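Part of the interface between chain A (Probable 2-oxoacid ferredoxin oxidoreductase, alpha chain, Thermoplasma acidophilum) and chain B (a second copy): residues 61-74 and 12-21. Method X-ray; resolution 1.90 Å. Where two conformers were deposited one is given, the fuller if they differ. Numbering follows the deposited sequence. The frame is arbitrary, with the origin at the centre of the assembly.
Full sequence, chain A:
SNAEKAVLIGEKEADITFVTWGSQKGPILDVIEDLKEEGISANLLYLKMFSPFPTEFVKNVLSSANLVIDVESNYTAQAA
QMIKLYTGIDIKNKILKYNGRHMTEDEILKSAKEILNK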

# COMPACT_ATOMS: atom_id res chain seq x y z
N VAL A 61 16.30 -7.03 -24.07
CA VAL A 61 16.04 -8.18 -23.21
C VAL A 61 14.70 -8.83 -23.55
O VAL A 61 14.62 -10.03 -23.71
CB VAL A 61 16.11 -7.84 -21.70
CG1 VAL A 61 15.55 -9.02 -20.86
CG2 VAL A 61 17.53 -7.50 -21.30
N LEU A 62 13.65 -8.04 -23.70
CA LEU A 62 12.32 -8.62 -23.82
C LEU A 62 12.06 -9.11 -25.24
O LEU A 62 11.30 -10.08 -25.46
CB LEU A 62 11.25 -7.62 -23.38
CG LEU A 62 11.25 -7.22 -21.89
CD1 LEU A 62 10.06 -6.36 -21.61
CD2 LEU A 62 11.26 -8.43 -20.94
N SER A 63 12.76 -8.50 -26.19
CA SER A 63 12.54 -8.81 -27.60
C SER A 63 12.93 -10.25 -27.94
O SER A 63 12.38 -10.85 -28.88
CB SER A 63 13.32 -7.82 -28.47
OG SER A 63 14.71 -8.17 -28.48
N SER A 64 13.90 -10.81 -27.20
CA SER A 64 14.36 -12.20 -27.45
C SER A 64 13.88 -13.22 -26.41
O SER A 64 14.22 -14.40 -26.49
CB SER A 64 15.90 -12.26 -27.60
OG SER A 64 16.54 -11.42 -26.65
N ALA A 65 13.06 -12.78 -25.46
CA ALA A 65 12.55 -13.68 -24.42
C ALA A 65 11.53 -14.71 -24.95
O ALA A 65 10.68 -14.37 -25.77
CB ALA A 65 11.99 -12.92 -23.24
N ASN A 66 11.61 -15.95 -24.46
CA ASN A 66 10.57 -16.96 -24.77
C ASN A 66 9.21 -16.56 -24.24
O ASN A 66 8.21 -16.71 -24.92
CB ASN A 66 10.90 -18.34 -24.18
CG ASN A 66 12.08 -18.96 -24.82
OD1 ASN A 66 12.31 -18.80 -26.02
ND2 ASN A 66 12.83 -19.71 -24.04
N LEU A 67 9.19 -16.09 -23.00
CA LEU A 67 7.92 -15.86 -22.29
C LEU A 67 8.14 -14.84 -21.19
O LEU A 67 9.01 -15.04 -20.34
CB LEU A 67 7.44 -17.17 -21.68
CG LEU A 67 6.40 -17.15 -20.56
CD1 LEU A 67 5.14 -16.57 -21.10
CD2 LEU A 67 6.15 -18.60 -20.11
N VAL A 68 7.36 -13.76 -21.20
CA VAL A 68 7.56 -12.68 -20.25
C VAL A 68 6.35 -12.63 -19.30
O VAL A 68 5.20 -12.71 -19.77
CB VAL A 68 7.70 -11.33 -20.96
CG1 VAL A 68 7.97 -10.18 -19.96
CG2 VAL A 68 8.83 -11.37 -22.02
N ILE A 69 6.61 -12.51 -18.00
CA ILE A 69 5.56 -12.39 -17.01
C ILE A 69 5.84 -11.14 -16.15
O ILE A 69 6.82 -11.10 -15.38
CB ILE A 69 5.50 -13.60 -16.09
CG1 ILE A 69 5.41 -14.93 -16.90
CG2 ILE A 69 4.35 -13.43 -15.10
CD1 ILE A 69 5.32 -16.22 -16.04
N ASP A 70 4.99 -10.12 -16.31
CA ASP A 70 5.11 -8.90 -15.49
C ASP A 70 4.48 -9.15 -14.13
O ASP A 70 3.34 -9.71 -14.03
CB ASP A 70 4.42 -7.71 -16.19
CG ASP A 70 4.57 -6.39 -15.42
OD1 ASP A 70 5.70 -6.07 -14.91
OD2 ASP A 70 3.55 -5.68 -15.31
N VAL A 71 5.18 -8.75 -13.09
CA VAL A 71 4.77 -9.05 -11.72
C VAL A 71 4.42 -7.71 -11.04
O VAL A 71 5.29 -6.86 -10.83
CB VAL A 71 5.89 -9.77 -10.91
CG1 VAL A 71 5.48 -9.96 -9.46
CG2 VAL A 71 6.25 -11.19 -11.52
N GLU A 72 3.15 -7.50 -10.76
CA GLU A 72 2.67 -6.25 -10.18
C GLU A 72 3.42 -6.00 -8.89
O GLU A 72 3.64 -6.94 -8.13
CB GLU A 72 1.18 -6.38 -9.88
CG GLU A 72 0.63 -5.12 -9.21
CD GLU A 72 -0.84 -5.20 -8.80
OE1 GLU A 72 -1.56 -6.11 -9.24
OE2 GLU A 72 -1.28 -4.33 -8.02
N SER A 73 3.85 -4.76 -8.62
CA SER A 73 4.62 -4.56 -7.40
C SER A 73 4.30 -3.20 -6.72
O SER A 73 3.36 -2.50 -7.12
CB SER A 73 6.12 -4.77 -7.68
OG SER A 73 6.91 -4.73 -6.50
N ASN A 74 5.03 -2.86 -5.65
CA ASN A 74 4.78 -1.61 -4.94
C ASN A 74 6.00 -1.18 -4.17
O ASN A 74 6.98 -1.93 -4.08
CB ASN A 74 3.59 -1.72 -3.98
CG ASN A 74 3.95 -2.49 -2.74
OD1 ASN A 74 4.21 -3.68 -2.80
ND2 ASN A 74 4.01 -1.80 -1.60
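Chain B 12-21: KEADITFVTW

Residues 16-21 of chain B run as an extended strand alongside strand 68-71 of chain A. The N-to-C directions differ by 23° (signed crossing angle -23°) and the axes approach to 4.7 Å, so the pairing is parallel. Register follows from the CA-CA distances: Val A68 with Thr B17 4.8 Å, Ile A69 with Phe B18 4.9 Å, Asp A70 with Val B19 4.8 Å.

Thr B17, Val B19 and Trp B21 cover the most surface, 84 Å² each. Thr B17 and Val B19 supply both backbone groups of the ladder: Thr B17 N donates to Leu A67 O (2.8 Å, 168°) and Thr B17 O accepts from Ile A69 N (3.0 Å); Val B19 N donates to Ile A69 O (3.0 Å) and Val B19 O accepts from Val A71 N (2.9 Å). Their side chains share a sheet face with Val A68, where Val B19 CG2 lies 3.7 Å from Val A68 CG1 and 4.0 Å from Leu A62 CD2. Phe B18 takes the other face with Ile A69, its CD1 reaching Val A71 CG2 at 3.8 Å.

Beyond the ladder, Trp B21 lays one indole face against Ser A73, whose CB stands 4.0 Å from the five-membered ring centroid, 21° off the normal, while Ser A73 OG donates to Trp B21 O at 2.7 Å.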

# COMPACT_ATOMS: atom_id res chain seq x y z
N LYS B 12 20.89 -15.48 -19.43
CA LYS B 12 20.40 -14.69 -20.57
C LYS B 12 19.17 -15.29 -21.23
O LYS B 12 18.22 -14.58 -21.52
CB LYS B 12 21.47 -14.49 -21.64
CG LYS B 12 22.72 -13.76 -21.17
CD LYS B 12 22.45 -12.29 -20.93
CE LYS B 12 23.07 -11.85 -19.62
NZ LYS B 12 22.86 -10.40 -19.39
N GLU B 13 19.23 -16.59 -21.52
CA GLU B 13 18.11 -17.34 -22.07
C GLU B 13 17.46 -17.99 -20.87
O GLU B 13 18.16 -18.41 -19.95
CB GLU B 13 18.60 -18.43 -23.02
CG GLU B 13 17.57 -19.52 -23.35
CD GLU B 13 16.79 -19.26 -24.65
OE1 GLU B 13 16.67 -18.09 -25.07
OE2 GLU B 13 16.29 -20.24 -25.24
N ALA B 14 16.13 -18.03 -20.86
CA ALA B 14 15.41 -18.78 -19.83
C ALA B 14 14.03 -19.10 -20.31
O ALA B 14 13.52 -18.42 -21.18
CB ALA B 14 15.34 -17.98 -18.54
N ASP B 15 13.45 -20.15 -19.78
CA ASP B 15 12.08 -20.52 -20.08
C ASP B 15 11.08 -19.38 -19.78
O ASP B 15 10.12 -19.20 -20.52
CB ASP B 15 11.70 -21.76 -19.27
CG ASP B 15 12.50 -23.01 -19.68
OD1 ASP B 15 12.75 -23.21 -20.88
OD2 ASP B 15 12.91 -23.78 -18.79
N ILE B 16 11.30 -18.67 -18.67
CA ILE B 16 10.44 -17.58 -18.17
C ILE B 16 11.33 -16.37 -17.86
O ILE B 16 12.37 -16.50 -17.19
CB ILE B 16 9.72 -17.97 -16.85
CG1 ILE B 16 8.71 -19.12 -17.09
CG2 ILE B 16 9.02 -16.71 -16.22
CD1 ILE B 16 8.28 -19.89 -15.82
N THR B 17 10.90 -15.18 -18.31
CA THR B 17 11.53 -13.94 -17.90
C THR B 17 10.54 -13.13 -17.06
O THR B 17 9.56 -12.57 -17.59
CB THR B 17 11.97 -13.14 -19.16
OG1 THR B 17 13.02 -13.86 -19.79
CG2 THR B 17 12.47 -11.69 -18.82
N PHE B 18 10.76 -13.11 -15.77
CA PHE B 18 9.97 -12.27 -14.86
C PHE B 18 10.43 -10.82 -15.03
O PHE B 18 11.59 -10.56 -15.33
CB PHE B 18 10.18 -12.70 -13.41
CG PHE B 18 9.57 -14.04 -13.06
CD1 PHE B 18 8.20 -14.16 -12.94
CD2 PHE B 18 10.37 -15.17 -12.85
CE1 PHE B 18 7.61 -15.39 -12.59
CE2 PHE B 18 9.78 -16.43 -12.52
CZ PHE B 18 8.43 -16.52 -12.38
N VAL B 19 9.50 -9.87 -14.85
CA VAL B 19 9.83 -8.44 -14.80
C VAL B 19 9.19 -7.90 -13.54
O VAL B 19 8.00 -8.14 -13.30
CB VAL B 19 9.26 -7.67 -15.99
CG1 VAL B 19 9.75 -6.18 -15.96
CG2 VAL B 19 9.66 -8.31 -17.28
N THR B 20 9.97 -7.18 -12.73
CA THR B 20 9.40 -6.47 -11.62
C THR B 20 10.30 -5.30 -11.20
O THR B 20 11.33 -5.03 -11.84
CB THR B 20 9.06 -7.43 -10.42
OG1 THR B 20 7.99 -6.87 -9.64
CG2 THR B 20 10.30 -7.65 -9.52
N TRP B 21 9.87 -4.61 -10.15
CA TRP B 21 10.56 -3.47 -9.61
C TRP B 21 10.15 -3.50 -8.13
O TRP B 21 9.21 -4.19 -7.74
CB TRP B 21 10.09 -2.16 -10.28
CG TRP B 21 8.62 -1.89 -10.04
CD1 TRP B 21 7.54 -2.48 -10.67
CD2 TRP B 21 8.07 -1.04 -9.04
NE1 TRP B 21 6.37 -2.01 -10.14
CE2 TRP B 21 6.67 -1.12 -9.14
CE3 TRP B 21 8.63 -0.19 -8.08
CZ2 TRP B 21 5.82 -0.38 -8.32
CZ3 TRP B 21 7.78 0.55 -7.27
CH2 TRP B 21 6.38 0.42 -7.38
O HOH W 1 14.82 -22.12 -24.62
O HOH W 2 11.87 -16.06 -21.46